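Local coordinates for probable adhesion protein (Pseudomonas aeruginosa PAO1, PDB 6R3Z) that serves as a solute-binding protein that holds a divalent metal ion among six histidines and probably delivers ferrous iron to a transport system, at residues V60-D68 / V108-I116; I11-N22 / I251-E262. All coordinates share one frame; numbering follows the deposited sequence.

Interaction 1 (V60-D68 / V108-I116); sequences VLNGVGHDD and VNPHTFLSI. With NI (nickel (II) ion), chain B.
His66 and His111 meet at a nickel ion, each giving it the NE2 atom of its ring. The metal lies 2.3 Å from His66 NE2 and 2.2 Å from His111 NE2, and His41, His177, His199 and His250 complete an all-histidine site that also takes ferrous iron and manganese. At the shared ion the two rings meet offset edge-to-face, the edge of His66 toward the face of His111, their planes 78° apart. The ion is held at the edge of the His66 ring, while over one face of that ring lies the edge of Phe113, also offset, whose CZ comes within 3.8 Å of His66 CD2. Asn109 OD1 accepts the backbone N of His111, closing an Asx turn, and also takes His111 ND1 at 2.8 Å, a bond that holds the imidazole in its orientation.

Asn62 is the polar hub of the tight part. With CG anti to the backbone N (chi1 160°), its amide reaches across: ND2 donates to Pro110 O at 3.1 Å, while OD1 accepts Val64 N and His66 N from opposite faces of its plane. Pro110 CB presses on the turn at Gly65, 3.6 Å from Gly65 C, and lies 3.5 Å from His66 N.

Toward Val108 the packing thins, and a water joins the segments by donating to Val64 O and Val108 O, 2.8 Å from each.

Asp67 accepts Asn62 N and Gly63 N on its two carboxylate oxygens, securing the turn that leaves strand 58-61. That strand lies between strands 8-11 and 84-86. The segment 108-116 runs directly into helix 116-133, and its Phe113 rests on Pro15 and Tyr19 of helix 14-24.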
# COMPACT_ATOMS: atom_id res chain seq x y z
N VAL A 60 -0.21 1.44 -15.31
CA VAL A 60 -1.18 1.31 -14.23
C VAL A 60 -0.72 2.29 -13.13
O VAL A 60 0.45 2.26 -12.72
CB VAL A 60 -1.28 -0.14 -13.70
CG1 VAL A 60 -2.13 -0.22 -12.42
CG2 VAL A 60 -1.88 -1.05 -14.78
N LEU A 61 -1.65 3.14 -12.67
CA LEU A 61 -1.36 4.15 -11.65
C LEU A 61 -2.22 4.02 -10.40
O LEU A 61 -3.41 3.71 -10.48
CB LEU A 61 -1.60 5.58 -12.19
CG LEU A 61 -0.72 6.12 -13.33
CD1 LEU A 61 -1.07 7.57 -13.62
CD2 LEU A 61 0.75 6.03 -12.99
N ASN A 62 -1.63 4.33 -9.25
CA ASN A 62 -2.33 4.44 -7.98
C ASN A 62 -3.20 5.72 -8.20
O ASN A 62 -4.40 5.71 -7.92
CB ASN A 62 -1.31 4.62 -6.82
CG ASN A 62 -1.91 5.22 -5.57
OD1 ASN A 62 -1.86 6.44 -5.37
ND2 ASN A 62 -2.52 4.38 -4.72
N GLY A 63 -2.56 6.77 -8.73
CA GLY A 63 -3.21 8.02 -9.13
C GLY A 63 -3.99 8.81 -8.10
O GLY A 63 -4.74 9.73 -8.46
N VAL A 64 -3.84 8.47 -6.81
CA VAL A 64 -4.55 9.17 -5.73
C VAL A 64 -3.59 9.80 -4.71
O VAL A 64 -4.01 10.25 -3.64
CB VAL A 64 -5.65 8.30 -5.07
CG1 VAL A 64 -6.80 8.05 -6.04
CG2 VAL A 64 -5.08 6.99 -4.50
N GLY A 65 -2.32 9.86 -5.06
CA GLY A 65 -1.31 10.51 -4.23
C GLY A 65 -0.06 9.72 -3.93
O GLY A 65 0.88 10.28 -3.34
N HIS A 66 -0.02 8.42 -4.30
CA HIS A 66 1.20 7.64 -4.01
C HIS A 66 2.13 7.43 -5.21
O HIS A 66 3.17 6.79 -5.05
CB HIS A 66 0.91 6.29 -3.32
CG HIS A 66 1.87 6.05 -2.18
ND1 HIS A 66 3.24 6.02 -2.39
CD2 HIS A 66 1.63 5.94 -0.85
CE1 HIS A 66 3.78 5.85 -1.20
NE2 HIS A 66 2.86 5.80 -0.24
N ASP A 67 1.82 7.98 -6.37
CA ASP A 67 2.75 7.85 -7.49
C ASP A 67 2.71 9.08 -8.41
O ASP A 67 2.70 8.95 -9.64
CB ASP A 67 2.59 6.51 -8.25
CG ASP A 67 1.22 6.21 -8.79
OD1 ASP A 67 0.32 7.09 -8.69
OD2 ASP A 67 1.02 5.09 -9.29
N ASP A 68 2.79 10.29 -7.81
CA ASP A 68 2.84 11.53 -8.59
C ASP A 68 4.06 11.54 -9.52
O ASP A 68 3.96 12.01 -10.65
CB ASP A 68 2.88 12.76 -7.66
CG ASP A 68 1.59 12.97 -6.86
OD1 ASP A 68 0.54 12.42 -7.27
OD2 ASP A 68 1.64 13.68 -5.84
N VAL A 108 -6.67 13.34 1.20
CA VAL A 108 -7.14 11.98 0.88
C VAL A 108 -5.96 11.02 1.10
O VAL A 108 -4.85 11.28 0.61
CB VAL A 108 -7.74 11.89 -0.55
CG1 VAL A 108 -7.73 10.46 -1.08
CG2 VAL A 108 -9.15 12.48 -0.60
N ASN A 109 -6.18 9.94 1.86
CA ASN A 109 -5.14 8.97 2.15
C ASN A 109 -4.88 8.11 0.88
O ASN A 109 -5.78 7.41 0.42
CB ASN A 109 -5.50 8.08 3.36
CG ASN A 109 -4.30 7.28 3.86
OD1 ASN A 109 -3.50 6.74 3.07
ND2 ASN A 109 -4.16 7.17 5.18
N PRO A 110 -3.67 8.15 0.31
CA PRO A 110 -3.43 7.40 -0.94
C PRO A 110 -3.08 5.91 -0.79
O PRO A 110 -2.86 5.25 -1.81
CB PRO A 110 -2.26 8.18 -1.57
CG PRO A 110 -1.47 8.66 -0.38
CD PRO A 110 -2.47 8.93 0.72
N HIS A 111 -2.98 5.40 0.46
CA HIS A 111 -2.58 4.00 0.73
C HIS A 111 -3.71 2.97 0.59
O HIS A 111 -3.84 2.07 1.43
CB HIS A 111 -1.92 3.90 2.12
CG HIS A 111 -0.73 4.78 2.27
ND1 HIS A 111 -0.85 6.08 2.72
CD2 HIS A 111 0.59 4.51 2.07
CE1 HIS A 111 0.38 6.57 2.77
NE2 HIS A 111 1.28 5.66 2.36
N THR A 112 -4.52 3.11 -0.47
CA THR A 112 -5.67 2.21 -0.74
C THR A 112 -5.21 0.76 -0.93
O THR A 112 -5.97 -0.18 -0.60
CB THR A 112 -6.43 2.69 -1.99
OG1 THR A 112 -5.55 2.61 -3.11
CG2 THR A 112 -7.00 4.12 -1.83
N PHE A 113 -3.96 0.56 -1.43
CA PHE A 113 -3.39 -0.79 -1.63
C PHE A 113 -3.19 -1.55 -0.31
O PHE A 113 -3.04 -2.77 -0.34
CB PHE A 113 -2.09 -0.74 -2.44
CG PHE A 113 -1.12 0.32 -1.99
CD1 PHE A 113 -0.16 0.05 -1.02
CD2 PHE A 113 -1.16 1.60 -2.54
CE1 PHE A 113 0.75 1.03 -0.61
CE2 PHE A 113 -0.26 2.60 -2.12
CZ PHE A 113 0.68 2.31 -1.14
N LEU A 114 -3.20 -0.86 0.84
CA LEU A 114 -3.06 -1.57 2.12
C LEU A 114 -4.44 -1.85 2.73
O LEU A 114 -4.71 -1.51 3.87
CB LEU A 114 -2.09 -0.87 3.08
CG LEU A 114 -0.66 -0.69 2.55
CD1 LEU A 114 0.14 0.27 3.40
CD2 LEU A 114 0.06 -2.01 2.40
N SER A 115 -5.32 -2.42 1.93
CA SER A 115 -6.68 -2.80 2.30
C SER A 115 -7.02 -3.98 1.42
O SER A 115 -6.77 -3.92 0.21
CB SER A 115 -7.67 -1.68 2.01
OG SER A 115 -9.01 -2.16 1.92
N ILE A 116 -7.60 -5.04 2.01
CA ILE A 116 -7.98 -6.20 1.22
C ILE A 116 -9.15 -5.83 0.29
O ILE A 116 -9.10 -6.15 -0.90
CB ILE A 116 -8.30 -7.42 2.13
CG1 ILE A 116 -7.01 -7.93 2.88
CG2 ILE A 116 -8.99 -8.57 1.33
CD1 ILE A 116 -5.87 -8.46 2.00
NI NI B . 3.42 6.03 1.94
O HOH W 1 -3.47 12.14 -1.63

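Interaction 2 (I11-N22 / I251-E262); sequences ITLHPYYSYVSN and ISYGDYSAGKYE
The His14 ring lies flat against Tyr256, their centroids 4.2 Å apart and planes 21° from parallel. In its own ring plane, His14 NE2 donates to Gly254 O at 2.7 Å, which fixes the ring's rotation. Lys260 CD lies 3.6 Å from His14 CD2. Beyond the stack, Tyr256 CB sits over the centre of the Tyr17 ring in a CH-pi contact.

One helical turn on, Ser18 OG accepts Tyr261 N at 3.1 Å and lies close to the carbonyls of Ser257 and Ala258, either of which could take its proton. Tyr261, its CG anti to the backbone N (chi1 -175°), offers a ring face to the edge of Tyr19, and Pro15 CB touches its CD1.

Farther out, Lys260 NZ ties back to Tyr253 O at 2.7 Å and forms a salt bridge with Glu264. Water bridges His14 O to Ser257 N, and Tyr256 OH bonds to Ile34 O.

Helix 14-24 thus docks on the loop before helix 260-277 and on that helix's first turn through N-H and hydroxyl groups, carbonyls and aromatic faces. NE2 acting as donor leaves the protonation of His14 ND1 undecided.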
# COMPACT_ATOMS: atom_id res chain seq x y z
N ILE A 11 4.11 -0.46 -14.11
CA ILE A 11 3.60 -0.37 -12.74
C ILE A 11 4.49 0.59 -11.95
O ILE A 11 5.65 0.81 -12.34
CB ILE A 11 3.40 -1.73 -12.04
CG1 ILE A 11 4.75 -2.48 -11.83
CG2 ILE A 11 2.36 -2.58 -12.78
CD1 ILE A 11 5.52 -2.08 -10.50
N THR A 12 4.00 1.08 -10.80
CA THR A 12 4.75 2.09 -10.05
C THR A 12 5.22 1.65 -8.67
O THR A 12 6.28 2.08 -8.23
CB THR A 12 3.93 3.39 -9.95
OG1 THR A 12 2.79 3.14 -9.13
CG2 THR A 12 3.47 3.92 -11.32
N LEU A 13 4.37 0.92 -7.94
CA LEU A 13 4.63 0.46 -6.57
C LEU A 13 4.51 -1.06 -6.51
O LEU A 13 3.75 -1.65 -7.30
CB LEU A 13 3.66 1.11 -5.57
CG LEU A 13 3.51 2.65 -5.64
CD1 LEU A 13 2.30 3.12 -4.88
CD2 LEU A 13 4.77 3.37 -5.11
N HIS A 14 5.23 -1.69 -5.56
CA HIS A 14 5.25 -3.15 -5.39
C HIS A 14 3.86 -3.80 -5.41
O HIS A 14 3.69 -4.78 -6.13
CB HIS A 14 6.01 -3.57 -4.12
CG HIS A 14 7.48 -3.30 -4.20
ND1 HIS A 14 7.99 -2.02 -4.07
CD2 HIS A 14 8.50 -4.16 -4.35
CE1 HIS A 14 9.30 -2.15 -4.15
NE2 HIS A 14 9.66 -3.41 -4.34
N PRO A 15 2.84 -3.28 -4.65
CA PRO A 15 1.52 -3.94 -4.67
C PRO A 15 0.94 -4.03 -6.07
O PRO A 15 0.35 -5.05 -6.39
CB PRO A 15 0.67 -3.06 -3.75
CG PRO A 15 1.68 -2.48 -2.79
CD PRO A 15 2.84 -2.15 -3.71
N TYR A 16 1.16 -2.98 -6.92
CA TYR A 16 0.64 -2.98 -8.29
C TYR A 16 1.34 -4.01 -9.16
O TYR A 16 0.68 -4.63 -9.99
CB TYR A 16 0.62 -1.58 -8.91
CG TYR A 16 -0.28 -0.66 -8.12
CD1 TYR A 16 -1.66 -0.63 -8.35
CD2 TYR A 16 0.21 0.07 -7.04
CE1 TYR A 16 -2.52 0.14 -7.56
CE2 TYR A 16 -0.64 0.84 -6.23
CZ TYR A 16 -2.00 0.87 -6.49
OH TYR A 16 -2.83 1.62 -5.68
N TYR A 17 2.64 -4.27 -8.91
CA TYR A 17 3.35 -5.35 -9.62
C TYR A 17 2.62 -6.67 -9.28
O TYR A 17 2.31 -7.47 -10.18
CB TYR A 17 4.83 -5.45 -9.18
CG TYR A 17 5.57 -6.50 -9.98
CD1 TYR A 17 5.54 -7.84 -9.60
CD2 TYR A 17 6.22 -6.17 -11.17
CE1 TYR A 17 6.17 -8.82 -10.36
CE2 TYR A 17 6.86 -7.14 -11.94
CZ TYR A 17 6.82 -8.47 -11.54
OH TYR A 17 7.45 -9.44 -12.26
N SER A 18 2.31 -6.89 -7.99
CA SER A 18 1.60 -8.11 -7.55
C SER A 18 0.21 -8.23 -8.19
O SER A 18 -0.13 -9.30 -8.72
CB SER A 18 1.51 -8.17 -6.03
OG SER A 18 2.77 -8.47 -5.44
N TYR A 19 -0.56 -7.12 -8.22
CA TYR A 19 -1.89 -7.15 -8.82
C TYR A 19 -1.78 -7.52 -10.30
O TYR A 19 -2.42 -8.47 -10.72
CB TYR A 19 -2.60 -5.79 -8.75
CG TYR A 19 -2.86 -5.15 -7.40
CD1 TYR A 19 -2.76 -5.89 -6.22
CD2 TYR A 19 -3.19 -3.80 -7.30
CE1 TYR A 19 -2.99 -5.28 -4.97
CE2 TYR A 19 -3.39 -3.19 -6.07
CZ TYR A 19 -3.31 -3.93 -4.91
OH TYR A 19 -3.52 -3.26 -3.72
N VAL A 20 -0.99 -6.75 -11.09
CA VAL A 20 -0.91 -6.95 -12.54
C VAL A 20 -0.38 -8.36 -12.90
O VAL A 20 -0.98 -9.04 -13.74
CB VAL A 20 -0.16 -5.79 -13.24
CG1 VAL A 20 0.02 -6.05 -14.73
CG2 VAL A 20 -0.90 -4.45 -13.01
N SER A 21 0.71 -8.82 -12.23
CA SER A 21 1.27 -10.17 -12.49
C SER A 21 0.21 -11.27 -12.28
O SER A 21 0.09 -12.18 -13.09
CB SER A 21 2.47 -10.43 -11.58
OG SER A 21 3.50 -9.51 -11.87
N ASN A 22 -0.58 -11.16 -11.19
CA ASN A 22 -1.63 -12.15 -10.92
C ASN A 22 -2.77 -12.08 -11.93
O ASN A 22 -3.33 -13.12 -12.29
CB ASN A 22 -2.12 -12.06 -9.49
CG ASN A 22 -1.21 -12.85 -8.59
OD1 ASN A 22 -1.34 -14.08 -8.49
ND2 ASN A 22 -0.26 -12.18 -7.92
N ILE A 251 4.85 -2.58 2.09
CA ILE A 251 5.02 -3.43 0.88
C ILE A 251 5.76 -2.56 -0.19
O ILE A 251 5.25 -2.29 -1.29
CB ILE A 251 3.68 -4.07 0.40
CG1 ILE A 251 2.87 -4.62 1.64
CG2 ILE A 251 3.97 -5.17 -0.67
CD1 ILE A 251 1.47 -5.23 1.36
N SER A 252 6.94 -2.03 0.21
CA SER A 252 7.69 -1.10 -0.64
C SER A 252 9.18 -1.40 -0.68
O SER A 252 9.91 -0.64 -1.30
CB SER A 252 7.48 0.31 -0.11
OG SER A 252 8.17 0.47 1.12
N TYR A 253 9.64 -2.47 -0.01
CA TYR A 253 11.07 -2.79 0.08
C TYR A 253 11.48 -4.04 -0.70
O TYR A 253 10.83 -5.05 -0.58
CB TYR A 253 11.44 -2.99 1.57
CG TYR A 253 12.93 -3.08 1.82
CD1 TYR A 253 13.70 -1.93 1.97
CD2 TYR A 253 13.57 -4.32 1.89
CE1 TYR A 253 15.08 -2.01 2.17
CE2 TYR A 253 14.95 -4.40 2.09
CZ TYR A 253 15.70 -3.25 2.23
OH TYR A 253 17.05 -3.31 2.46
N GLY A 254 12.61 -3.98 -1.41
CA GLY A 254 13.16 -5.17 -2.06
C GLY A 254 12.63 -5.48 -3.43
O GLY A 254 12.09 -4.60 -4.09
N ASP A 255 12.85 -6.72 -3.91
CA ASP A 255 12.45 -7.18 -5.24
C ASP A 255 10.94 -7.15 -5.50
O ASP A 255 10.14 -7.35 -4.58
CB ASP A 255 12.95 -8.61 -5.52
CG ASP A 255 14.45 -8.86 -5.46
OD1 ASP A 255 15.23 -7.87 -5.47
OD2 ASP A 255 14.85 -10.04 -5.40
N TYR A 256 10.57 -6.98 -6.77
CA TYR A 256 9.17 -7.08 -7.18
C TYR A 256 8.89 -8.57 -7.37
O TYR A 256 9.77 -9.31 -7.84
CB TYR A 256 8.93 -6.36 -8.50
CG TYR A 256 9.16 -4.87 -8.40
CD1 TYR A 256 8.19 -4.03 -7.85
CD2 TYR A 256 10.34 -4.30 -8.86
CE1 TYR A 256 8.40 -2.65 -7.76
CE2 TYR A 256 10.57 -2.93 -8.77
CZ TYR A 256 9.58 -2.11 -8.24
OH TYR A 256 9.75 -0.75 -8.19
N SER A 257 7.70 -9.03 -6.99
CA SER A 257 7.31 -10.43 -7.14
C SER A 257 5.81 -10.51 -7.14
O SER A 257 5.14 -9.70 -6.49
CB SER A 257 7.90 -11.31 -6.04
OG SER A 257 7.16 -11.29 -4.83
N ALA A 258 5.27 -11.49 -7.86
CA ALA A 258 3.83 -11.70 -7.92
C ALA A 258 3.24 -11.95 -6.50
O ALA A 258 2.23 -11.35 -6.18
CB ALA A 258 3.51 -12.86 -8.85
N GLY A 259 3.93 -12.73 -5.66
CA GLY A 259 3.46 -13.08 -4.32
C GLY A 259 3.72 -12.09 -3.19
O GLY A 259 3.18 -12.27 -2.10
N LYS A 260 4.56 -11.04 -3.42
CA LYS A 260 4.92 -10.08 -2.37
C LYS A 260 3.69 -9.53 -1.63
O LYS A 260 3.68 -9.53 -0.39
CB LYS A 260 5.74 -8.91 -2.93
CG LYS A 260 6.34 -8.07 -1.80
CD LYS A 260 7.05 -6.84 -2.36
CE LYS A 260 7.73 -6.00 -1.29
NZ LYS A 260 8.77 -6.78 -0.55
N TYR A 261 2.70 -9.04 -2.39
CA TYR A 261 1.51 -8.44 -1.78
C TYR A 261 0.83 -9.39 -0.80
O TYR A 261 0.60 -9.01 0.34
CB TYR A 261 0.51 -7.90 -2.82
CG TYR A 261 -0.64 -7.19 -2.15
CD1 TYR A 261 -0.47 -5.93 -1.60
CD2 TYR A 261 -1.86 -7.84 -1.95
CE1 TYR A 261 -1.50 -5.29 -0.91
CE2 TYR A 261 -2.91 -7.21 -1.27
CZ TYR A 261 -2.72 -5.94 -0.75
OH TYR A 261 -3.71 -5.34 0.01
N GLU A 262 0.47 -10.60 -1.25
CA GLU A 262 -0.24 -11.51 -0.36
C GLU A 262 0.61 -11.97 0.86
O GLU A 262 0.08 -12.03 1.97
CB GLU A 262 -0.87 -12.68 -1.12
CG GLU A 262 0.05 -13.69 -1.73
CD GLU A 262 -0.75 -14.41 -2.81
OE1 GLU A 262 -1.52 -15.34 -2.49
OE2 GLU A 262 -0.64 -13.97 -3.97
O HOH W 2 8.14 0.67 -10.18
O HOH W 3 5.70 -6.87 -5.90
O HOH W 4 1.21 -14.47 -6.48

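The centres of interactions 1 and 2 are 13 Å apart, and the two contacts touch: Asp67 OD2 lies 2.6 Å from Thr12 OG1, and Phe113 O 2.7 Å from Tyr261 OH, both probable hydrogen bonds. Along the chain the segments run 11-22, 60-68, 108-116, 251-262, so interaction 2 brackets interaction 1. Strands 8-11 and 58-61 are neighbours in one parallel sheet, whereas 251-262 follows strand 244-248 of the other sheet and leads into the last helix. Interaction 2 therefore brings the chain from the second sheet back onto helix 14-24, which follows strand 8-11 of the first sheet, just after the metal ligand His250, while interaction 1 supplies His66 and His111 to the same nickel ion.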